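Myo-inositol 2-dehydrogenase (Thermotoga maritima, PDB 3EZY) catalyses the NAD(+)-dependent oxidation of myo-inositol to scyllo-inosose and probably serves in a myo-inositol degradation pathway. Local coordinates at residues 190-195 with 329-334; 183-188 with 217-222; 99-104 with 311-316; 168-173 with 211-216; 146-151 with 241-246. One frame throughout, in Å; residues are numbered along the deposited sequence.

How the contacts relate
Four of the five contacts build or cover the mixed sheet of the C-terminal domain; contact 3 joins the NAD-binding Rossmann domain to helix 306-325. Contacts 1 and 5, their centres about 20 Å apart, each pair strands of that sheet: contact 1 at its edge strand 329-330, contact 5 between strands 145-153 and 238-245. Contacts 2 and 4, with centres about 19 Å apart, set the end of helix 174-185 with its following loop, and helix 169-172, against opposite ends of strand 212-219. Along the chain contacts 2 and 4 alternate, and both fall between the segments of contact 5. Contacts 1, 2, 4 and 5 also touch the second subunit, so the sheet serves both fold and assembly.

Contact 1. Residues 190-195 with 329-334; sequences EEVFAD and VKLEEV
Residues 190-192 and 329-331 run antiparallel, with Val-192 and Val-329 as a hydrogen-bonded pair and Glu-191 facing Lys-330 as a non-hydrogen-bonded one. Val-329 N gives a bond of 2.8 Å to Val-192 O, and Val-192 N returns one of 2.9 Å to Val-329 O. A third bond, Leu-331 N to Glu-190 O at 3.0 Å, forms just where 331-333 turn into helical angles. On the other flank, Glu-190 and Glu-191 both face Arg-218, a classic beta bulge. The Glu-191 side chain is extended, its CG anti to the backbone N (chi1 -162°), and crosses Lys-330 obliquely. Glu-191 OE1 lies 3.7 Å from Lys-330 CG and 3.6 Å from Lys-330 NZ, the latter a long salt bridge. On the opposite face Val-192 CG2 meets Leu-331 CD1 at 4.4 Å, and Leu-331 also packs on Leu-315 of helix 306-325. Glu-333 curls back: its OE1 accepts from Lys-330 N at 3.2 Å, while its OE2 pairs with Arg-327. The edge strand is therefore held chiefly by its three backbone bonds, to which the long ion pair between partly exposed Glu-191 and exposed Lys-330 probably adds little.

Contact 2. Residues 183-188 with 217-222; sequences YIMGEE and LRFKSG
Glu-187 CG stands between its own backbone N and carbonyl carbon (chi1 55°); chi2 near anti (170°) extends the chain to CD, whose carboxylate meets Ser-221. Met-185, with CG anti to the carbonyl carbon and a bend at chi2 (-63°), folds against the Phe-219 ring instead. Both carboxylate oxygens of Glu-187 use their syn lone pairs: OE1 accepts from Ser-221 N at 2.7 Å, and OE2 takes the Ser-221 OG hydroxyl at 2.6 Å. This double grip fixes the carboxylate on the type I turn from Phe-219 to Gly-222, while Glu-187 CD rests 3.5 Å from Phe-219 CB. Lys-220 N adds a bond of 2.9 Å to Glu-188 O. Met-185 crosses the ring at about a right angle, CG 3.7 Å from Phe-219 CZ and CE over one face; its SD makes an oblique Met-aromatic contact. Glu-188 carries its own carboxylate away to Arg-182. The contact thus ties the end of helix 174-185, where Gly-186 leaves helical angles with positive phi, to the end of strand 212-219. Phe-219 also packs on Ala-181 of that helix and Val-189 of strand 189-197, and Arg-218 forms a salt bridge with Asp-195 of the second subunit.

Contact 3. Residues 99-104 with 311-316; sequences LNLADV and MALLLG
Van der Waals contacts of Leu-313 and Leu-314 carry the meeting with residues 99-104, and Leu-313 has the most surface buried among them. Its chi1 of 178° sets CG anti to the backbone N, and the CD2 methyl beyond it meets the start of helix 101-114. There Leu-313 CD2 sits 3.9 Å from Leu-101 N and also 3.9 Å from Val-104 CG2, the side chains of Leu-313 and Val-104 sliding past each other in opposite directions. Leu-101 CD1 approaches the same Leu-313 CD2 more loosely, at 4.3 Å. A methyl is thus lodged against the first turn of the helix, touching backbone and side chains alike. Beside it the Leu-101 chain lies across that of Leu-314, their CD2 methyls 4.0 Å apart.

Polar bonds work within the segment 99-104. Asn-100 is the N-cap of helix 101-114: its OD1 accepts from Asp-103 N at 2.9 Å, on a lone pair in the amide plane, and more weakly from Ala-102 N. The bonds cap N-H groups of the first turn, next to the backbone that Leu-313 CD2 touches. Leu-99 O has a partner on the other helix, the hydroxyl of Tyr-317.

Helix 101-114 belongs to the Rossmann domain, and here it meets helix 306-325. Lys-310 of the latter also touches Leu-101 and Val-104, while Leu-315 turns to Phe-178 of helix 174-185 and Val-192 of strand 189-197.

Contact 4. Residues 168-173 with 211-216; sequences GIFLDM and DTAVVV
Ile-169 and Phe-170, consecutive residues on the short helix 169-172, press against one face of strand 212-219, where Ala-213 receives them both. Ile-169 reaches with its long branch: CG1 is anti to the backbone N (chi1 -158°), and the terminal CD1 lies 3.8 Å from Asp-211 C, against backbone rather than side chain. Ile-169 CG2 is 4.3 Å from Ala-213 CB and at the same time lies over the centre of the Phe-170 ring, 3.7 Å above its plane, so the two neighbours pack on each other as well as on the strand. The Phe-170 ring touches the strand through its CE1 corner. Phe-170 CE1 is 3.5 Å from Val-215 CG2 and 3.8 Å from Ala-213 CB, both methyls approaching obliquely. The small Ala-213 thus takes the ring beside Val-215, its neighbour on the same strand face. Leu-323 and Ala-319 of helix 306-325 also touch the Phe-170 side chain. An alanine in place of Phe-170 would probably leave Val-215 CG2 without its ring partner and open a gap beneath Ile-169 CG2. Asp-211 turns its side chain away and accepts from backbone N-H groups of Leu-199, Val-200 and Asp-201. Between the two segments the side-chain contacts are apolar and buried, with one methyl laid on a peptide group; directed bonds of the helix come from outside, Ile-169 N to Asp-209 and Asp-172 to Lys-95 and Arg-231.

Contact 5. Residues 146-151 with 241-246; sequences HVLRIT and IEVFGS
Strands 145-153 and 238-245 meet here as antiparallel neighbours in the mixed sheet of the C-terminal domain, their local axes 4.8 Å apart and inclined at 171°. Arg-149 and Glu-242 form one hydrogen-bonded pair: Arg-149 N to Glu-242 O and Glu-242 N to Arg-149 O are both 2.8 Å. Val-147 and Phe-244 form another, and Phe-244 O accepts a second bond, from His-146 N at 2.7 Å, which marks a classic beta bulge. The His-146 ring lies with one face under Ser-246 N, 4.0 Å above its centre. Leu-148 with Val-243 and Ile-150 with Ile-241, the non-hydrogen-bonded pairs, share the face toward helices 128-138 and 174-185; Leu-148 CD1 lies 4.0 Å from Val-243 CG2.

The other face is polar around Arg-149. Its chain bends at chi2 (-106°); Arg-149 NE and NH2 grip Thr-151 OG1 side-on in the guanidinium plane, NE at 2.8 Å. Arg-149 NH1 and Glu-242 OE1 of the same chain stay 4.4 Å apart, beyond a salt bridge, and are bridged by a water, weakly on the arginine side. Arg-149 NH2 forms a salt bridge with Glu-242 OE1 of the second subunit. A leucine in place of Arg-149 would probably leave Thr-151 OG1 without this two-nitrogen grip and deprive Glu-242 of the second subunit of a cationic mate. Glu-242 also pairs with Arg-153 and Arg-240 of that subunit, so the buried carboxylate is likely to stay ionised.

Contact 1. Residues 190-195 with 329-334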
# COMPACT_ATOMS: atom_id res chain seq x y z
N GLU A 190 -32.65 12.32 -4.79
CA GLU A 190 -33.96 12.56 -5.35
C GLU A 190 -34.59 11.29 -5.89
O GLU A 190 -35.80 11.18 -5.91
CB GLU A 190 -33.84 13.56 -6.48
CG GLU A 190 -32.87 14.66 -6.13
CD GLU A 190 -33.55 15.96 -5.77
OE1 GLU A 190 -34.07 16.11 -4.63
OE2 GLU A 190 -33.55 16.85 -6.65
N GLU A 191 -33.74 10.34 -6.30
CA GLU A 191 -34.19 9.13 -6.93
C GLU A 191 -33.28 7.92 -6.60
O GLU A 191 -32.07 8.07 -6.44
CB GLU A 191 -34.18 9.39 -8.44
CG GLU A 191 -34.97 8.46 -9.28
CD GLU A 191 -35.35 9.14 -10.59
OE1 GLU A 191 -36.37 8.72 -11.19
OE2 GLU A 191 -34.64 10.08 -11.01
N VAL A 192 -33.86 6.73 -6.53
CA VAL A 192 -33.12 5.56 -6.16
C VAL A 192 -33.50 4.38 -7.07
O VAL A 192 -34.66 4.24 -7.46
CB VAL A 192 -33.45 5.20 -4.70
CG1 VAL A 192 -33.03 3.84 -4.34
CG2 VAL A 192 -32.84 6.23 -3.74
N PHE A 193 -32.53 3.54 -7.40
CA PHE A 193 -32.81 2.24 -8.02
C PHE A 193 -32.09 1.15 -7.24
O PHE A 193 -30.91 1.30 -6.91
CB PHE A 193 -32.29 2.19 -9.45
CG PHE A 193 -32.36 0.81 -10.04
CD1 PHE A 193 -33.51 0.37 -10.63
CD2 PHE A 193 -31.27 -0.06 -9.95
CE1 PHE A 193 -33.60 -0.88 -11.15
CE2 PHE A 193 -31.34 -1.33 -10.48
CZ PHE A 193 -32.51 -1.76 -11.07
N ALA A 194 -32.76 0.04 -6.97
CA ALA A 194 -32.16 -0.99 -6.16
C ALA A 194 -32.38 -2.35 -6.78
O ALA A 194 -33.43 -2.59 -7.37
CB ALA A 194 -32.75 -0.94 -4.71
N ASP A 195 -31.38 -3.23 -6.68
CA ASP A 195 -31.63 -4.66 -6.94
C ASP A 195 -30.98 -5.48 -5.83
O ASP A 195 -30.14 -4.97 -5.09
CB ASP A 195 -31.17 -5.09 -8.35
CG ASP A 195 -31.91 -6.36 -8.85
OD1 ASP A 195 -32.62 -7.07 -8.08
OD2 ASP A 195 -31.72 -6.68 -10.02
N VAL A 329 -37.16 4.93 -8.48
CA VAL A 329 -38.25 5.46 -7.65
C VAL A 329 -37.84 6.81 -7.08
O VAL A 329 -36.79 6.93 -6.44
CB VAL A 329 -38.63 4.46 -6.51
CG1 VAL A 329 -39.56 5.09 -5.52
CG2 VAL A 329 -39.26 3.18 -7.10
N LYS A 330 -38.66 7.84 -7.32
CA LYS A 330 -38.49 9.17 -6.75
C LYS A 330 -38.90 9.25 -5.29
O LYS A 330 -39.91 8.67 -4.88
CB LYS A 330 -39.31 10.18 -7.54
CG LYS A 330 -38.83 10.31 -8.97
CD LYS A 330 -39.59 11.44 -9.64
CE LYS A 330 -39.26 11.48 -11.12
NZ LYS A 330 -37.88 12.01 -11.33
N LEU A 331 -38.12 9.94 -4.48
CA LEU A 331 -38.47 10.08 -3.06
C LEU A 331 -39.91 10.58 -2.84
O LEU A 331 -40.59 10.13 -1.93
CB LEU A 331 -37.47 10.95 -2.30
CG LEU A 331 -36.60 10.12 -1.37
CD1 LEU A 331 -35.70 9.26 -2.23
CD2 LEU A 331 -35.81 11.03 -0.45
N GLU A 332 -40.36 11.50 -3.69
CA GLU A 332 -41.76 11.95 -3.65
C GLU A 332 -42.82 10.84 -3.65
O GLU A 332 -43.81 10.95 -2.95
CB GLU A 332 -42.04 12.91 -4.80
CG GLU A 332 -41.03 14.02 -4.85
CD GLU A 332 -41.68 15.40 -4.88
OE1 GLU A 332 -41.77 15.98 -5.99
OE2 GLU A 332 -42.08 15.88 -3.78
N GLU A 333 -42.63 9.76 -4.41
CA GLU A 333 -43.66 8.72 -4.43
C GLU A 333 -43.73 8.03 -3.09
O GLU A 333 -44.57 7.16 -2.87
CB GLU A 333 -43.37 7.65 -5.48
CG GLU A 333 -42.63 8.10 -6.72
CD GLU A 333 -42.34 6.91 -7.66
OE1 GLU A 333 -41.49 7.05 -8.59
OE2 GLU A 333 -42.98 5.85 -7.45
N VAL A 334 -42.81 8.35 -2.20
CA VAL A 334 -42.81 7.67 -0.92
C VAL A 334 -43.10 8.66 0.23
O VAL A 334 -43.43 8.26 1.35
CB VAL A 334 -41.49 6.88 -0.73
CG1 VAL A 334 -40.34 7.82 -0.45
CG2 VAL A 334 -41.63 5.87 0.34

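Contact 2. Residues 183-188 with 217-222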
# COMPACT_ATOMS: atom_id res chain seq x y z
N TYR A 183 -24.71 12.59 4.43
CA TYR A 183 -23.71 13.25 5.25
C TYR A 183 -22.45 13.61 4.45
O TYR A 183 -21.91 14.71 4.58
CB TYR A 183 -23.33 12.29 6.34
CG TYR A 183 -22.23 12.69 7.26
CD1 TYR A 183 -22.33 13.83 8.09
CD2 TYR A 183 -21.12 11.86 7.40
CE1 TYR A 183 -21.30 14.13 8.98
CE2 TYR A 183 -20.12 12.15 8.26
CZ TYR A 183 -20.21 13.28 9.04
OH TYR A 183 -19.17 13.50 9.89
N ILE A 184 -21.99 12.67 3.62
CA ILE A 184 -20.77 12.90 2.84
C ILE A 184 -21.02 13.91 1.70
O ILE A 184 -20.20 14.78 1.45
CB ILE A 184 -20.22 11.61 2.20
CG1 ILE A 184 -19.85 10.54 3.25
CG2 ILE A 184 -19.05 11.92 1.20
CD1 ILE A 184 -18.80 10.90 4.22
N MET A 185 -22.14 13.77 1.00
CA MET A 185 -22.35 14.56 -0.21
C MET A 185 -22.94 15.95 0.03
O MET A 185 -22.85 16.80 -0.86
CB MET A 185 -23.17 13.80 -1.25
CG MET A 185 -22.46 12.52 -1.81
SD MET A 185 -20.90 12.71 -2.74
CE MET A 185 -21.70 12.73 -4.34
N GLY A 186 -23.52 16.16 1.21
CA GLY A 186 -23.98 17.47 1.59
C GLY A 186 -25.21 17.90 0.80
O GLY A 186 -25.51 19.09 0.73
N GLU A 187 -25.92 16.94 0.22
CA GLU A 187 -27.15 17.25 -0.52
C GLU A 187 -28.07 16.06 -0.49
O GLU A 187 -27.67 14.95 -0.08
CB GLU A 187 -26.88 17.64 -1.97
CG GLU A 187 -26.07 16.59 -2.70
CD GLU A 187 -25.98 16.83 -4.21
OE1 GLU A 187 -27.00 17.25 -4.82
OE2 GLU A 187 -24.90 16.53 -4.78
N GLU A 188 -29.29 16.29 -0.96
CA GLU A 188 -30.32 15.27 -0.91
C GLU A 188 -30.29 14.36 -2.11
O GLU A 188 -29.91 14.77 -3.22
CB GLU A 188 -31.71 15.90 -0.76
CG GLU A 188 -31.87 16.74 0.54
CD GLU A 188 -31.78 15.89 1.82
OE1 GLU A 188 -31.97 14.66 1.77
OE2 GLU A 188 -31.54 16.47 2.89
N LEU A 217 -28.06 5.93 -6.51
CA LEU A 217 -28.61 7.17 -5.99
C LEU A 217 -28.38 8.26 -7.03
O LEU A 217 -27.29 8.37 -7.57
CB LEU A 217 -27.89 7.61 -4.71
CG LEU A 217 -27.67 6.54 -3.64
CD1 LEU A 217 -26.79 7.13 -2.50
CD2 LEU A 217 -29.02 6.06 -3.09
N ARG A 218 -29.41 9.06 -7.31
CA ARG A 218 -29.24 10.30 -8.04
C ARG A 218 -29.49 11.46 -7.08
O ARG A 218 -30.61 11.64 -6.50
CB ARG A 218 -30.19 10.37 -9.24
CG ARG A 218 -30.32 11.78 -9.77
CD ARG A 218 -31.19 11.85 -11.02
NE ARG A 218 -30.52 11.26 -12.17
CZ ARG A 218 -29.70 11.92 -12.98
NH1 ARG A 218 -29.44 13.21 -12.77
NH2 ARG A 218 -29.13 11.30 -14.00
N PHE A 219 -28.46 12.27 -6.91
CA PHE A 219 -28.55 13.44 -6.04
C PHE A 219 -29.08 14.67 -6.77
O PHE A 219 -29.03 14.78 -8.00
CB PHE A 219 -27.18 13.77 -5.49
CG PHE A 219 -26.61 12.71 -4.60
CD1 PHE A 219 -26.82 12.76 -3.21
CD2 PHE A 219 -25.86 11.65 -5.15
CE1 PHE A 219 -26.26 11.81 -2.37
CE2 PHE A 219 -25.30 10.68 -4.34
CZ PHE A 219 -25.50 10.74 -2.94
N LYS A 220 -29.55 15.63 -5.98
CA LYS A 220 -30.09 16.89 -6.50
C LYS A 220 -29.20 17.55 -7.55
O LYS A 220 -29.70 18.01 -8.56
CB LYS A 220 -30.32 17.82 -5.31
CG LYS A 220 -30.82 19.20 -5.64
CD LYS A 220 -31.04 19.96 -4.31
CE LYS A 220 -30.92 21.47 -4.48
NZ LYS A 220 -32.02 21.94 -5.40
N SER A 221 -27.89 17.55 -7.33
CA SER A 221 -26.92 18.16 -8.26
C SER A 221 -26.70 17.38 -9.56
O SER A 221 -26.01 17.86 -10.46
CB SER A 221 -25.55 18.32 -7.56
OG SER A 221 -24.93 17.03 -7.36
N GLY A 222 -27.25 16.17 -9.66
CA GLY A 222 -26.91 15.28 -10.78
C GLY A 222 -25.76 14.32 -10.48
O GLY A 222 -25.51 13.40 -11.25

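Contact 3. Residues 99-104 with 311-316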
# COMPACT_ATOMS: atom_id res chain seq x y z
N LEU A 99 -39.30 1.58 12.11
CA LEU A 99 -39.52 1.17 10.74
C LEU A 99 -40.82 1.73 10.22
O LEU A 99 -41.16 1.50 9.08
CB LEU A 99 -39.53 -0.35 10.58
CG LEU A 99 -38.29 -1.01 11.20
CD1 LEU A 99 -38.37 -2.55 11.28
CD2 LEU A 99 -37.03 -0.52 10.56
N ASN A 100 -41.54 2.48 11.06
CA ASN A 100 -42.86 3.00 10.69
C ASN A 100 -42.82 4.51 10.53
O ASN A 100 -42.62 5.25 11.49
CB ASN A 100 -43.87 2.60 11.76
CG ASN A 100 -45.26 3.05 11.43
OD1 ASN A 100 -45.59 4.23 11.56
ND2 ASN A 100 -46.09 2.12 10.96
N LEU A 101 -43.01 4.98 9.32
CA LEU A 101 -42.87 6.40 9.06
C LEU A 101 -43.74 7.29 9.92
O LEU A 101 -43.34 8.39 10.26
CB LEU A 101 -43.19 6.69 7.60
CG LEU A 101 -43.03 8.18 7.33
CD1 LEU A 101 -41.55 8.51 7.50
CD2 LEU A 101 -43.54 8.55 5.91
N ALA A 102 -44.95 6.84 10.25
CA ALA A 102 -45.87 7.67 11.03
C ALA A 102 -45.30 7.78 12.43
O ALA A 102 -45.24 8.85 12.99
CB ALA A 102 -47.29 7.05 11.04
N ASP A 103 -44.83 6.68 12.99
CA ASP A 103 -44.12 6.75 14.28
C ASP A 103 -42.95 7.73 14.29
O ASP A 103 -42.74 8.46 15.26
CB ASP A 103 -43.66 5.37 14.72
CG ASP A 103 -44.82 4.52 15.23
OD1 ASP A 103 -45.86 5.10 15.60
OD2 ASP A 103 -44.70 3.28 15.26
N VAL A 104 -42.16 7.75 13.23
CA VAL A 104 -41.05 8.69 13.20
C VAL A 104 -41.57 10.13 13.20
O VAL A 104 -40.99 11.00 13.83
CB VAL A 104 -40.14 8.46 11.94
CG1 VAL A 104 -39.09 9.54 11.85
CG2 VAL A 104 -39.50 7.08 12.05
N MET A 311 -35.16 10.70 6.88
CA MET A 311 -34.70 10.64 5.48
C MET A 311 -34.10 9.28 5.12
O MET A 311 -34.36 8.72 4.04
CB MET A 311 -33.69 11.75 5.21
CG MET A 311 -34.26 13.19 5.35
SD MET A 311 -35.63 13.53 4.16
CE MET A 311 -35.08 12.55 2.69
N ALA A 312 -33.29 8.74 6.01
CA ALA A 312 -32.72 7.41 5.77
C ALA A 312 -33.82 6.35 5.62
O ALA A 312 -33.73 5.46 4.80
CB ALA A 312 -31.80 7.03 6.89
N LEU A 313 -34.86 6.44 6.45
CA LEU A 313 -35.99 5.51 6.35
C LEU A 313 -36.73 5.67 5.03
O LEU A 313 -37.11 4.69 4.41
CB LEU A 313 -36.98 5.70 7.51
CG LEU A 313 -38.24 4.82 7.49
CD1 LEU A 313 -37.87 3.33 7.51
CD2 LEU A 313 -39.18 5.14 8.71
N LEU A 314 -36.96 6.91 4.61
CA LEU A 314 -37.64 7.14 3.33
C LEU A 314 -36.83 6.56 2.18
O LEU A 314 -37.39 5.97 1.27
CB LEU A 314 -37.92 8.63 3.12
CG LEU A 314 -39.08 9.23 3.96
CD1 LEU A 314 -38.97 10.73 4.05
CD2 LEU A 314 -40.43 8.85 3.36
N LEU A 315 -35.51 6.72 2.20
CA LEU A 315 -34.67 6.17 1.13
C LEU A 315 -34.80 4.65 1.14
O LEU A 315 -34.80 4.00 0.09
CB LEU A 315 -33.23 6.64 1.31
CG LEU A 315 -33.06 8.11 0.91
CD1 LEU A 315 -31.76 8.72 1.48
CD2 LEU A 315 -33.07 8.19 -0.62
N GLY A 316 -34.89 4.07 2.33
CA GLY A 316 -35.10 2.63 2.44
C GLY A 316 -36.43 2.18 1.80
O GLY A 316 -36.47 1.18 1.09

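Contact 4. Residues 168-173 with 211-216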
# COMPACT_ATOMS: atom_id res chain seq x y z
N GLY A 168 -36.08 -5.87 6.23
CA GLY A 168 -35.28 -6.27 5.09
C GLY A 168 -34.01 -5.44 4.93
O GLY A 168 -33.83 -4.44 5.60
N ILE A 169 -33.18 -5.81 3.96
CA ILE A 169 -31.81 -5.34 3.90
C ILE A 169 -31.75 -3.81 3.77
O ILE A 169 -30.87 -3.17 4.34
CB ILE A 169 -30.99 -6.03 2.78
CG1 ILE A 169 -29.47 -5.95 3.08
CG2 ILE A 169 -31.30 -5.38 1.43
CD1 ILE A 169 -28.64 -6.74 2.09
N PHE A 170 -32.74 -3.21 3.11
CA PHE A 170 -32.67 -1.76 2.88
C PHE A 170 -33.01 -0.92 4.11
O PHE A 170 -32.59 0.25 4.20
CB PHE A 170 -33.56 -1.35 1.70
CG PHE A 170 -33.21 -2.08 0.42
CD1 PHE A 170 -31.96 -1.91 -0.17
CD2 PHE A 170 -34.11 -2.96 -0.16
CE1 PHE A 170 -31.61 -2.59 -1.34
CE2 PHE A 170 -33.77 -3.65 -1.33
CZ PHE A 170 -32.49 -3.47 -1.91
N LEU A 171 -33.75 -1.50 5.05
CA LEU A 171 -34.18 -0.77 6.25
C LEU A 171 -33.27 -1.07 7.43
O LEU A 171 -33.12 -0.25 8.34
CB LEU A 171 -35.65 -1.07 6.60
CG LEU A 171 -36.77 -0.28 5.88
CD1 LEU A 171 -36.58 -0.28 4.43
CD2 LEU A 171 -38.16 -0.81 6.19
N ASP A 172 -32.63 -2.23 7.38
CA ASP A 172 -31.79 -2.69 8.48
C ASP A 172 -30.27 -2.50 8.27
O ASP A 172 -29.52 -2.33 9.24
CB ASP A 172 -32.08 -4.19 8.77
CG ASP A 172 -31.32 -4.71 9.97
OD1 ASP A 172 -31.57 -4.18 11.09
OD2 ASP A 172 -30.50 -5.65 9.82
N MET A 173 -29.82 -2.54 7.01
CA MET A 173 -28.39 -2.49 6.72
C MET A 173 -28.06 -1.23 5.91
O MET A 173 -27.24 -0.38 6.34
CB MET A 173 -27.99 -3.81 5.99
CG MET A 173 -26.50 -4.00 5.64
SD MET A 173 -25.99 -5.58 4.90
CE MET A 173 -24.25 -5.42 5.33
N ASP A 211 -29.82 -10.96 0.50
CA ASP A 211 -28.59 -10.87 1.32
C ASP A 211 -27.44 -10.10 0.65
O ASP A 211 -26.36 -9.96 1.24
CB ASP A 211 -28.10 -12.27 1.74
CG ASP A 211 -27.92 -13.21 0.58
OD1 ASP A 211 -27.45 -12.78 -0.49
OD2 ASP A 211 -28.23 -14.42 0.75
N THR A 212 -27.66 -9.68 -0.59
CA THR A 212 -26.65 -9.00 -1.43
C THR A 212 -27.45 -7.95 -2.20
O THR A 212 -28.50 -8.27 -2.73
CB THR A 212 -26.07 -9.98 -2.48
OG1 THR A 212 -25.60 -11.16 -1.81
CG2 THR A 212 -24.90 -9.35 -3.26
N ALA A 213 -27.02 -6.69 -2.22
CA ALA A 213 -27.79 -5.69 -2.94
C ALA A 213 -26.91 -4.56 -3.45
O ALA A 213 -25.80 -4.33 -2.94
CB ALA A 213 -28.87 -5.14 -2.06
N VAL A 214 -27.43 -3.88 -4.46
CA VAL A 214 -26.82 -2.71 -5.05
C VAL A 214 -27.91 -1.63 -5.10
O VAL A 214 -29.08 -1.95 -5.39
CB VAL A 214 -26.32 -3.03 -6.48
CG1 VAL A 214 -25.97 -1.73 -7.22
CG2 VAL A 214 -25.13 -3.95 -6.45
N VAL A 215 -27.55 -0.37 -4.80
CA VAL A 215 -28.50 0.73 -4.83
C VAL A 215 -27.85 1.94 -5.53
O VAL A 215 -26.76 2.37 -5.16
CB VAL A 215 -28.92 1.17 -3.41
CG1 VAL A 215 -29.76 2.45 -3.47
CG2 VAL A 215 -29.70 0.08 -2.69
N VAL A 216 -28.50 2.46 -6.55
CA VAL A 216 -28.02 3.64 -7.24
C VAL A 216 -28.78 4.84 -6.74
O VAL A 216 -30.00 4.79 -6.58
CB VAL A 216 -28.30 3.55 -8.77
CG1 VAL A 216 -27.83 4.84 -9.48
CG2 VAL A 216 -27.63 2.33 -9.35

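Contact 5. Residues 146-151 with 241-246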
# COMPACT_ATOMS: atom_id res chain seq x y z
N HIS A 146 -18.80 14.20 -8.15
CA HIS A 146 -19.48 13.63 -9.31
C HIS A 146 -20.02 12.22 -9.01
O HIS A 146 -21.16 11.88 -9.33
CB HIS A 146 -18.51 13.59 -10.50
CG HIS A 146 -18.22 14.96 -11.08
ND1 HIS A 146 -17.43 15.15 -12.20
CD2 HIS A 146 -18.65 16.19 -10.71
CE1 HIS A 146 -17.35 16.44 -12.47
NE2 HIS A 146 -18.09 17.10 -11.58
N VAL A 147 -19.20 11.39 -8.38
CA VAL A 147 -19.64 10.01 -8.13
C VAL A 147 -19.27 9.56 -6.73
O VAL A 147 -18.11 9.74 -6.29
CB VAL A 147 -18.95 9.05 -9.10
CG1 VAL A 147 -19.31 7.55 -8.75
CG2 VAL A 147 -19.34 9.37 -10.50
N LEU A 148 -20.24 8.98 -6.04
CA LEU A 148 -20.05 8.38 -4.71
C LEU A 148 -20.04 6.87 -4.82
O LEU A 148 -20.92 6.30 -5.48
CB LEU A 148 -21.20 8.76 -3.76
CG LEU A 148 -21.29 8.13 -2.35
CD1 LEU A 148 -20.12 8.52 -1.45
CD2 LEU A 148 -22.66 8.46 -1.64
N ARG A 149 -19.12 6.22 -4.12
CA ARG A 149 -19.16 4.78 -3.98
C ARG A 149 -19.06 4.35 -2.52
O ARG A 149 -18.14 4.78 -1.81
CB ARG A 149 -17.99 4.17 -4.71
CG ARG A 149 -17.90 2.68 -4.57
CD ARG A 149 -16.80 2.20 -3.63
NE ARG A 149 -16.76 0.73 -3.61
CZ ARG A 149 -15.91 -0.02 -4.34
NH1 ARG A 149 -15.03 0.56 -5.18
NH2 ARG A 149 -15.97 -1.37 -4.26
N ILE A 150 -19.98 3.49 -2.09
CA ILE A 150 -19.93 2.92 -0.76
C ILE A 150 -20.08 1.41 -0.85
O ILE A 150 -20.98 0.88 -1.50
CB ILE A 150 -21.06 3.49 0.15
CG1 ILE A 150 -20.92 5.01 0.30
CG2 ILE A 150 -21.12 2.72 1.52
CD1 ILE A 150 -22.07 5.67 1.07
N THR A 151 -19.18 0.71 -0.18
CA THR A 151 -19.31 -0.73 -0.05
C THR A 151 -19.44 -0.97 1.42
O THR A 151 -18.63 -0.45 2.18
CB THR A 151 -18.04 -1.42 -0.56
OG1 THR A 151 -17.94 -1.19 -1.97
CG2 THR A 151 -18.03 -2.93 -0.24
N ILE A 241 -15.47 3.94 1.56
CA ILE A 241 -16.18 5.05 0.92
C ILE A 241 -15.23 5.72 -0.07
O ILE A 241 -14.06 5.95 0.25
CB ILE A 241 -16.63 6.13 1.95
CG1 ILE A 241 -17.63 5.51 2.95
CG2 ILE A 241 -17.21 7.35 1.18
CD1 ILE A 241 -18.00 6.42 4.22
N GLU A 242 -15.71 6.00 -1.27
CA GLU A 242 -14.95 6.81 -2.19
C GLU A 242 -15.82 7.93 -2.76
O GLU A 242 -17.02 7.74 -3.06
CB GLU A 242 -14.38 5.92 -3.33
CG GLU A 242 -13.80 6.71 -4.44
CD GLU A 242 -13.58 5.86 -5.68
OE1 GLU A 242 -13.43 4.62 -5.53
OE2 GLU A 242 -13.59 6.45 -6.78
N VAL A 243 -15.23 9.10 -2.90
CA VAL A 243 -15.87 10.22 -3.63
C VAL A 243 -14.97 10.69 -4.78
O VAL A 243 -13.79 11.06 -4.58
CB VAL A 243 -16.21 11.44 -2.70
CG1 VAL A 243 -17.00 12.56 -3.51
CG2 VAL A 243 -17.02 10.99 -1.48
N PHE A 244 -15.54 10.74 -5.97
CA PHE A 244 -14.81 11.22 -7.11
C PHE A 244 -15.44 12.54 -7.56
O PHE A 244 -16.66 12.63 -7.65
CB PHE A 244 -14.89 10.20 -8.23
CG PHE A 244 -14.51 10.74 -9.58
CD1 PHE A 244 -13.16 10.88 -9.91
CD2 PHE A 244 -15.48 11.04 -10.53
CE1 PHE A 244 -12.78 11.36 -11.19
CE2 PHE A 244 -15.11 11.54 -11.79
CZ PHE A 244 -13.77 11.70 -12.11
N GLY A 245 -14.62 13.55 -7.81
CA GLY A 245 -15.14 14.85 -8.22
C GLY A 245 -14.26 15.56 -9.23
O GLY A 245 -13.28 14.99 -9.73
N SER A 246 -14.58 16.83 -9.51
CA SER A 246 -13.89 17.56 -10.59
C SER A 246 -12.39 17.79 -10.32
O SER A 246 -11.62 18.07 -11.26
CB SER A 246 -14.61 18.91 -10.86
OG SER A 246 -14.49 19.71 -9.70
O HOH W 1 -16.56 7.21 -6.55
O HOH W 2 -14.92 2.78 -7.15